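Local coordinates for protein polyketide synthase PksJ (Bacillus subtilis subsp. subtilis, PDB 4J1Q) that probably uses NADPH to reduce keto groups of intermediates on the bacillaene assembly line, acting as a ketoreductase at both alpha and beta positions, at residues N91-L96 with I300-E305; E134-K139 with G344-A349; S377-N382 with Q421-D426. One frame throughout, in Å; residues are numbered along the deposited sequence.

Contact 1 of 3, residues N91-L96 with I300-E305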
loop_
_atom_site.group_PDB
_atom_site.type_symbol
_atom_site.label_atom_id
_atom_site.label_comp_id
_atom_site.label_asym_id
_atom_site.label_seq_id
_atom_site.Cartn_x
_atom_site.Cartn_y
_atom_site.Cartn_z
ATOM N N ASN A 91 1.575 -13.004 -11.979
ATOM C CA ASN A 91 0.622 -13.853 -12.711
ATOM C C ASN A 91 -0.618 -13.078 -13.141
ATOM O O ASN A 91 -1.026 -13.198 -14.301
ATOM C CB ASN A 91 0.192 -15.056 -11.875
ATOM C CG ASN A 91 1.346 -15.982 -11.567
ATOM O OD1 ASN A 91 2.285 -16.089 -12.346
ATOM N ND2 ASN A 91 1.312 -16.601 -10.400
ATOM N N ILE A 92 -1.193 -12.266 -12.226
ATOM C CA ILE A 92 -2.326 -11.404 -12.584
ATOM C C ILE A 92 -1.904 -10.482 -13.692
ATOM O O ILE A 92 -2.642 -10.251 -14.659
ATOM C CB ILE A 92 -2.792 -10.471 -11.442
ATOM C CG1 ILE A 92 -3.141 -11.255 -10.167
ATOM C CG2 ILE A 92 -3.957 -9.615 -11.920
ATOM C CD1 ILE A 92 -3.696 -12.622 -10.430
ATOM N N PHE A 93 -0.702 -9.950 -13.534
ATOM C CA PHE A 93 -0.167 -8.961 -14.450
ATOM C C PHE A 93 0.010 -9.561 -15.841
ATOM O O PHE A 93 -0.357 -8.935 -16.846
ATOM C CB PHE A 93 1.144 -8.424 -13.870
ATOM C CG PHE A 93 2.011 -7.704 -14.854
ATOM C CD1 PHE A 93 1.650 -6.456 -15.318
ATOM C CD2 PHE A 93 3.276 -8.193 -15.162
ATOM C CE1 PHE A 93 2.506 -5.743 -16.133
ATOM C CE2 PHE A 93 4.137 -7.487 -15.960
ATOM C CZ PHE A 93 3.761 -6.244 -16.433
ATOM N N GLU A 94 0.461 -10.815 -15.898
ATOM C CA GLU A 94 0.699 -11.468 -17.199
ATOM C C GLU A 94 -0.611 -11.901 -17.829
ATOM O O GLU A 94 -0.739 -11.935 -19.031
ATOM C CB GLU A 94 1.638 -12.665 -17.063
ATOM C CG GLU A 94 3.051 -12.286 -16.656
ATOM C CD GLU A 94 3.940 -13.495 -16.443
ATOM O OE1 GLU A 94 3.456 -14.518 -15.912
ATOM O OE2 GLU A 94 5.124 -13.433 -16.826
ATOM N N LEU A 95 -1.582 -12.212 -16.984
ATOM C CA LEU A 95 -2.943 -12.451 -17.420
ATOM C C LEU A 95 -3.552 -11.251 -18.153
ATOM O O LEU A 95 -4.045 -11.387 -19.257
ATOM C CB LEU A 95 -3.788 -12.835 -16.217
ATOM C CG LEU A 95 -5.256 -13.112 -16.465
ATOM C CD1 LEU A 95 -5.440 -14.376 -17.308
ATOM C CD2 LEU A 95 -5.981 -13.220 -15.137
ATOM N N LEU A 96 -3.488 -10.068 -17.556
ATOM C CA LEU A 96 -4.017 -8.862 -18.210
ATOM C C LEU A 96 -3.356 -8.636 -19.565
ATOM O O LEU A 96 -4.040 -8.476 -20.579
ATOM C CB LEU A 96 -3.798 -7.622 -17.342
ATOM C CG LEU A 96 -4.509 -7.601 -15.987
ATOM C CD1 LEU A 96 -3.974 -6.448 -15.146
ATOM C CD2 LEU A 96 -6.015 -7.484 -16.162
ATOM N N ILE A 300 0.468 -2.776 -20.746
ATOM C CA ILE A 300 0.761 -3.405 -22.034
ATOM C C ILE A 300 2.260 -3.423 -22.391
ATOM O O ILE A 300 2.758 -4.376 -22.988
ATOM C CB ILE A 300 -0.070 -2.785 -23.185
ATOM C CG1 ILE A 300 -0.137 -3.753 -24.355
ATOM C CG2 ILE A 300 0.522 -1.446 -23.613
ATOM C CD1 ILE A 300 -1.049 -3.315 -25.488
ATOM N N HIS A 301 2.985 -2.389 -21.993
ATOM C CA HIS A 301 4.398 -2.314 -22.317
ATOM C C HIS A 301 5.367 -2.849 -21.291
ATOM O O HIS A 301 6.408 -3.365 -21.646
ATOM C CB HIS A 301 4.766 -0.916 -22.763
ATOM C CG HIS A 301 3.980 -0.471 -23.963
ATOM N ND1 HIS A 301 3.524 0.779 -24.100
ATOM C CD2 HIS A 301 3.465 -1.203 -25.040
ATOM C CE1 HIS A 301 2.785 0.864 -25.223
ATOM N NE2 HIS A 301 2.733 -0.359 -25.783
ATOM N N LYS A 302 4.975 -2.845 -20.023
ATOM C CA LYS A 302 5.862 -3.120 -18.876
ATOM C C LYS A 302 6.558 -4.480 -18.881
ATOM O O LYS A 302 5.908 -5.496 -19.108
ATOM C CB LYS A 302 5.016 -3.093 -17.634
ATOM C CG LYS A 302 5.551 -2.213 -16.559
ATOM C CD LYS A 302 4.358 -1.709 -15.786
ATOM C CE LYS A 302 4.788 -1.317 -14.410
ATOM N NZ LYS A 302 5.452 0.015 -14.455
ATOM N N THR A 303 7.803 -4.523 -18.421
ATOM C CA THR A 303 8.472 -5.810 -18.276
ATOM C C THR A 303 8.127 -6.407 -16.917
ATOM O O THR A 303 7.840 -5.675 -15.964
ATOM C CB THR A 303 10.009 -5.663 -18.396
ATOM O OG1 THR A 303 10.444 -4.457 -17.732
ATOM C CG2 THR A 303 10.411 -5.616 -19.871
ATOM N N ASN A 304 8.176 -7.735 -16.836
ATOM C CA ASN A 304 8.292 -8.433 -15.548
ATOM C C ASN A 304 9.388 -7.896 -14.623
ATOM O O ASN A 304 9.204 -7.839 -13.400
ATOM C CB ASN A 304 8.509 -9.923 -15.755
ATOM C CG ASN A 304 7.315 -10.595 -16.391
ATOM O OD1 ASN A 304 6.241 -10.004 -16.479
ATOM N ND2 ASN A 304 7.493 -11.834 -16.842
ATOM N N GLU A 305 10.552 -7.589 -15.186
ATOM C CA GLU A 305 11.675 -7.127 -14.367
ATOM C C GLU A 305 11.358 -5.814 -13.672
ATOM O O GLU A 305 11.658 -5.627 -12.474
ATOM C CB GLU A 305 12.957 -6.976 -15.200
ATOM C CG GLU A 305 13.490 -8.274 -15.768
ATOM C CD GLU A 305 12.730 -8.722 -16.997
ATOM O OE1 GLU A 305 12.268 -9.889 -17.018
ATOM O OE2 GLU A 305 12.596 -7.906 -17.936
#
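Phe93 pushes its ring against the residues leading into helix 304-324, and the polar atoms there meet it at its edge. Lys302 O lies 3.5 Å from Phe93 CZ, and Asn304 OD1 comes to 3.3 Å from Phe93 CE2; both sit near the ring plane, where the weakly positive C-H edge suits an oxygen. The apolar part is small: Lys302 CB packs at 3.6 Å from Phe93 CZ, the two side chains crossing at about a right angle. CG of Phe93 stands anti to the backbone N (chi1 163°), which aims the ring out of helix 81-98 toward these residues, and Phe307, in the first turn of helix 304-324, stacks on it.

This is the start of helix 304-324 in the NADPH-binding Rossmann-type half of the ketoreductase, with Thr303 as N-cap, set against a helix of the other half of the chain. The amine of Lys302 leaves the contact altogether for salt bridges with Asp350 and Glu306.

A single hydrogen bond crosses between the segments, from Asn304 ND2 to Glu94 OE2 at 2.9 Å. It is bent, with 141° at the hydrogen, and reaches OE2 on its anti side, out of the carboxylate plane; carboxylate and amide planes are turned 53° apart.

Contact 2 of 3, residues E134-K139 with G344-A349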
loop_
_atom_site.group_PDB
_atom_site.type_symbol
_atom_site.label_atom_id
_atom_site.label_comp_id
_atom_site.label_asym_id
_atom_site.label_seq_id
_atom_site.Cartn_x
_atom_site.Cartn_y
_atom_site.Cartn_z
ATOM N N GLU A 134 -8.296 -1.311 -14.361
ATOM C CA GLU A 134 -9.577 -0.672 -14.773
ATOM C C GLU A 134 -9.379 0.692 -15.446
ATOM O O GLU A 134 -10.070 1.020 -16.402
ATOM C CB GLU A 134 -10.518 -0.479 -13.580
ATOM C CG GLU A 134 -11.229 -1.742 -13.123
ATOM C CD GLU A 134 -12.575 -1.450 -12.457
ATOM O OE1 GLU A 134 -13.023 -2.238 -11.609
ATOM O OE2 GLU A 134 -13.233 -0.461 -12.835
ATOM N N ILE A 135 -8.466 1.501 -14.912
ATOM C CA ILE A 135 -8.162 2.787 -15.531
ATOM C C ILE A 135 -7.548 2.613 -16.936
ATOM O O ILE A 135 -7.896 3.340 -17.874
ATOM C CB ILE A 135 -7.234 3.640 -14.639
ATOM C CG1 ILE A 135 -7.989 4.110 -13.376
ATOM C CG2 ILE A 135 -6.694 4.825 -15.422
ATOM C CD1 ILE A 135 -7.070 4.587 -12.260
ATOM N N GLU A 136 -6.688 1.611 -17.088
ATOM C CA GLU A 136 -5.964 1.397 -18.338
ATOM C C GLU A 136 -6.822 0.652 -19.354
ATOM O O GLU A 136 -6.596 0.755 -20.554
ATOM C CB GLU A 136 -4.649 0.642 -18.081
ATOM C CG GLU A 136 -3.613 1.488 -17.325
ATOM C CD GLU A 136 -2.255 0.796 -17.177
ATOM O OE1 GLU A 136 -2.034 -0.240 -17.839
ATOM O OE2 GLU A 136 -1.399 1.284 -16.390
ATOM N N PHE A 137 -7.790 -0.113 -18.866
ATOM C CA PHE A 137 -8.646 -0.902 -19.741
ATOM C C PHE A 137 -10.131 -0.535 -19.571
ATOM O O PHE A 137 -10.791 -1.014 -18.664
ATOM C CB PHE A 137 -8.410 -2.407 -19.517
ATOM C CG PHE A 137 -6.969 -2.841 -19.720
ATOM C CD1 PHE A 137 -6.217 -3.359 -18.658
ATOM C CD2 PHE A 137 -6.349 -2.696 -20.957
ATOM C CE1 PHE A 137 -4.903 -3.762 -18.845
ATOM C CE2 PHE A 137 -5.012 -3.036 -21.130
ATOM C CZ PHE A 137 -4.287 -3.566 -20.074
ATOM N N SER A 138 -10.632 0.336 -20.445
ATOM C CA SER A 138 -12.020 0.824 -20.413
ATOM C C SER A 138 -13.089 -0.206 -20.007
ATOM O O SER A 138 -14.075 0.136 -19.365
ATOM C CB SER A 138 -12.398 1.411 -21.791
ATOM O OG SER A 138 -12.098 2.790 -21.882
ATOM N N LYS A 139 -12.967 -1.431 -20.499
ATOM C CA LYS A 139 -14.101 -2.346 -20.545
ATOM C C LYS A 139 -13.906 -3.515 -19.595
ATOM O O LYS A 139 -14.549 -4.568 -19.727
ATOM C CB LYS A 139 -14.313 -2.847 -21.975
ATOM C CG LYS A 139 -14.531 -1.735 -22.991
ATOM C CD LYS A 139 -15.092 -2.272 -24.303
ATOM C CE LYS A 139 -15.118 -1.168 -25.346
ATOM N NZ LYS A 139 -15.954 -1.516 -26.527
ATOM N N GLY A 344 -5.757 3.232 -7.577
ATOM C CA GLY A 344 -5.075 2.859 -8.798
ATOM C C GLY A 344 -4.578 4.133 -9.474
ATOM O O GLY A 344 -4.951 5.227 -9.072
ATOM N N ASN A 345 -3.763 3.970 -10.516
ATOM C CA ASN A 345 -3.317 5.099 -11.329
ATOM C C ASN A 345 -2.697 4.586 -12.639
ATOM O O ASN A 345 -1.883 3.650 -12.631
ATOM C CB ASN A 345 -2.260 5.891 -10.561
ATOM C CG ASN A 345 -1.983 7.245 -11.176
ATOM O OD1 ASN A 345 -2.535 7.602 -12.216
ATOM N ND2 ASN A 345 -1.120 8.005 -10.535
ATOM N N ALA A 346 -3.068 5.205 -13.751
ATOM C CA ALA A 346 -2.582 4.770 -15.060
ATOM C C ALA A 346 -1.057 4.702 -15.094
ATOM O O ALA A 346 -0.367 5.644 -14.717
ATOM C CB ALA A 346 -3.113 5.682 -16.173
ATOM N N GLY A 347 -0.541 3.546 -15.485
ATOM C CA GLY A 347 0.909 3.385 -15.563
ATOM C C GLY A 347 1.578 2.937 -14.272
ATOM O O GLY A 347 2.791 2.797 -14.232
ATOM N N GLN A 348 0.803 2.635 -13.239
ATOM C CA GLN A 348 1.420 2.274 -11.969
ATOM C C GLN A 348 0.848 0.996 -11.384
ATOM O O GLN A 348 0.755 0.874 -10.161
ATOM C CB GLN A 348 1.252 3.396 -10.963
ATOM C CG GLN A 348 1.557 4.765 -11.511
ATOM C CD GLN A 348 2.364 5.579 -10.538
ATOM O OE1 GLN A 348 1.951 6.640 -10.106
ATOM N NE2 GLN A 348 3.537 5.079 -10.189
ATOM N N ALA A 349 0.510 0.031 -12.246
ATOM C CA ALA A 349 -0.005 -1.250 -11.789
ATOM C C ALA A 349 0.803 -1.817 -10.645
ATOM O O ALA A 349 0.230 -2.376 -9.678
ATOM C CB ALA A 349 -0.074 -2.257 -12.924
#
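Ile135 lays two branches over the loop that follows helix 339-343. Its CG2 meets the methyl of Ala346, with Ile135 CG2 and Ala346 CB 3.8 Å apart, while CD1 reaches further back and rests on the peptide between Gly344 and Asn345, 3.8 Å from Gly344 C, where the chain leaves the helix with positive phi.

One residue on, Glu136 supplies the polar half. Its CG is anti to the carbonyl carbon (chi1 -69°) and the chain runs extended from there, carrying the carboxylate off the last turn of helix 126-136 to the backbone of the loop. Gly347 N donates to Glu136 OE2 across a short 2.6 Å, with 151° at the hydrogen. The oxygen is met on its anti side and 20° out of the carboxylate plane. The other oxygen, OE1, takes the amide of Ile299, so the carboxylate bridges two backbone N-H groups from separate loops, which restricts its rotation. Nearer the backbone, Glu136 CG passes 4.1 Å from Ala346 CA, so the aliphatic stem also lies on the turn.

Asn345 N is held by Thr132 from the same helix 126-136, and Gly347 pairs through its backbone with Arg297. Within the loop, Gln348 N bonds back to Asn345 O at 2.9 Å. This closes a type II beta turn, Asn345 to Gln348, with Gly347 in its third position, the usual place for a glycine in such a turn, and Gln348 stands at the N-cap position of helix 349-370. The turn thus links helices 339-343 and 349-370 of the Rossmann-type domain and receives the end of helix 126-136 from the N-terminal half, consistent with the two-subdomain build of polyketide synthase ketoreductases.

Contact 3 of 3, residues S377-N382 with Q421-D426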
loop_
_atom_site.group_PDB
_atom_site.type_symbol
_atom_site.label_atom_id
_atom_site.label_comp_id
_atom_site.label_asym_id
_atom_site.label_seq_id
_atom_site.Cartn_x
_atom_site.Cartn_y
_atom_site.Cartn_z
ATOM N N SER A 377 2.450 1.039 17.482
ATOM C CA SER A 377 1.296 1.265 16.619
ATOM C C SER A 377 1.679 1.334 15.134
ATOM O O SER A 377 2.682 1.946 14.770
ATOM C CB SER A 377 0.555 2.534 17.042
ATOM O OG SER A 377 1.191 3.673 16.495
ATOM N N THR A 378 0.842 0.746 14.288
ATOM C CA THR A 378 1.153 0.623 12.863
ATOM C C THR A 378 0.184 1.435 12.028
ATOM O O THR A 378 -1.026 1.258 12.131
ATOM C CB THR A 378 1.058 -0.839 12.392
ATOM O OG1 THR A 378 1.729 -1.686 13.327
ATOM C CG2 THR A 378 1.693 -0.996 11.045
ATOM N N ILE A 379 0.728 2.266 11.147
ATOM C CA ILE A 379 -0.094 3.089 10.275
ATOM C C ILE A 379 0.476 3.059 8.872
ATOM O O ILE A 379 1.689 3.130 8.695
ATOM C CB ILE A 379 -0.121 4.552 10.758
ATOM C CG1 ILE A 379 -0.600 4.609 12.201
ATOM C CG2 ILE A 379 -1.027 5.399 9.874
ATOM C CD1 ILE A 379 -0.457 5.977 12.838
ATOM N N SER A 380 -0.401 3.026 7.876
ATOM C CA SER A 380 -0.009 3.252 6.493
ATOM C C SER A 380 -0.682 4.535 5.998
ATOM O O SER A 380 -1.895 4.717 6.189
ATOM C CB SER A 380 -0.418 2.055 5.629
ATOM O OG SER A 380 0.059 2.153 4.272
ATOM N N PHE A 381 0.105 5.458 5.445
ATOM C CA PHE A 381 -0.458 6.711 4.945
ATOM C C PHE A 381 -0.568 6.605 3.430
ATOM O O PHE A 381 0.444 6.378 2.744
ATOM C CB PHE A 381 0.434 7.921 5.315
ATOM C CG PHE A 381 0.356 8.337 6.771
ATOM C CD1 PHE A 381 1.110 7.692 7.743
ATOM C CD2 PHE A 381 -0.414 9.414 7.148
ATOM C CE1 PHE A 381 1.069 8.099 9.076
ATOM C CE2 PHE A 381 -0.470 9.827 8.479
ATOM C CZ PHE A 381 0.281 9.173 9.443
ATOM N N ASN A 382 -1.764 6.824 2.894
ATOM C CA ASN A 382 -1.867 7.056 1.466
ATOM C C ASN A 382 -1.648 8.516 1.091
ATOM O O ASN A 382 -2.577 9.350 1.205
ATOM C CB ASN A 382 -3.203 6.562 0.927
ATOM C CG ASN A 382 -3.422 5.105 1.200
ATOM O OD1 ASN A 382 -4.003 4.728 2.235
ATOM N ND2 ASN A 382 -2.997 4.268 0.264
ATOM N N GLN A 421 -1.658 14.294 12.777
ATOM C CA GLN A 421 -3.065 13.967 12.950
ATOM C C GLN A 421 -3.339 12.476 12.718
ATOM O O GLN A 421 -4.243 11.904 13.336
ATOM C CB GLN A 421 -3.912 14.772 11.976
ATOM C CG GLN A 421 -4.023 16.247 12.285
ATOM C CD GLN A 421 -4.909 16.961 11.288
ATOM O OE1 GLN A 421 -5.801 16.356 10.690
ATOM N NE2 GLN A 421 -4.657 18.246 11.088
ATOM N N GLY A 422 -2.591 11.862 11.800
ATOM C CA GLY A 422 -2.812 10.458 11.461
ATOM C C GLY A 422 -2.398 9.554 12.598
ATOM O O GLY A 422 -3.019 8.541 12.848
ATOM N N ILE A 423 -1.348 9.942 13.308
ATOM C CA ILE A 423 -0.865 9.144 14.416
ATOM C C ILE A 423 -1.886 9.124 15.555
ATOM O O ILE A 423 -2.279 8.047 16.017
ATOM C CB ILE A 423 0.475 9.678 14.947
ATOM C CG1 ILE A 423 1.543 9.570 13.850
ATOM C CG2 ILE A 423 0.872 8.948 16.224
ATOM C CD1 ILE A 423 2.962 9.856 14.311
ATOM N N VAL A 424 -2.302 10.311 16.009
ATOM C CA VAL A 424 -3.217 10.412 17.128
ATOM C C VAL A 424 -4.542 9.672 16.882
ATOM O O VAL A 424 -5.100 9.077 17.800
ATOM C CB VAL A 424 -3.469 11.883 17.575
ATOM C CG1 VAL A 424 -2.186 12.695 17.543
ATOM C CG2 VAL A 424 -4.550 12.556 16.735
ATOM N N SER A 425 -5.027 9.677 15.642
ATOM C CA SER A 425 -6.253 8.946 15.316
ATOM C C SER A 425 -6.094 7.427 15.478
ATOM O O SER A 425 -7.000 6.749 15.952
ATOM C CB SER A 425 -6.751 9.309 13.925
ATOM O OG SER A 425 -5.911 8.740 12.929
ATOM N N ASP A 426 -4.910 6.921 15.152
ATOM C CA ASP A 426 -4.530 5.523 15.423
ATOM C C ASP A 426 -5.236 4.483 14.573
ATOM O O ASP A 426 -5.449 3.355 15.011
ATOM C CB ASP A 426 -4.656 5.160 16.907
ATOM C CG ASP A 426 -3.692 4.041 17.312
ATOM O OD1 ASP A 426 -2.747 3.753 16.558
ATOM O OD2 ASP A 426 -3.872 3.435 18.377
#
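With chi1 near -56° and the branch continuing extended, Ile379 sends its CG1 arm away from strand 377-383, and CD1 lands on the last turns of helix 412-425. Phe381, two residues on, has CG anti to the carbonyl carbon (chi1 -75°), which swings its ring toward the same helix although the CB itself points to one side.

Both groups converge on Gly422. Ile379 CD1 touches the backbone, 3.6 Å from Gly422 O and equally close to Ile423 CA, and lies against the Ile423 side chain at 4.2 Å from its CG1. The ring comes in beside it: Phe381 CE2 is 3.8 Å from Gly422 CA, with CZ close behind. Having no CB, Gly422 makes room for the ring: a CB would clash with Phe381 CE2. The axes of strand 377-382 and helix 421-425 approach to 9.2 Å, at 138° between their directions; the glycine probably helps. Helix 412-425 packs here on the parallel strands of the Rossmann fold, leading from strand 377-383 towards its parallel neighbour 429-435.

At the helix end, Asp426 turns with positive phi and brings OD1 to 3.6 Å from Ser377 CB, a packing contact. Ser425 OG bonds Gly422 O at 2.9 Å, reaching it from above the carbonyl plane and adding to the weak backbone bond from Asp426 N. Phe381 also stacks with Trp383 further along the strand.

What joins strand and helix is therefore mainly apolar packing on a bare backbone, with Asp426 OD1 paired in a salt bridge to Arg366 of helix 349-370 and Ser425 OG bonded within its own helix.

Contacts 1 and 2 are neighbours, their centres 13 Å apart, and they touch where Leu96 meets Phe137 and where Lys302 NZ lies near Gly347 O. Their segments alternate along the chain: 91-96, 134-139, 300-305, 344-349, so helices 81-98 and 126-136 of the N-terminal half both dock on loops and a helix start of the ketoreductase half. Contact 3 follows both in sequence, across the chain's centre, 33 Å from contact 1 and 28 Å from contact 2 between centres. It packs helix 412-425 on strand 377-383, neighbour of strand 332-338. The first two thus join the halves, while the third lies within the NADPH-binding side, the side chain of Phe381 about 8 Å from the bound NADPH.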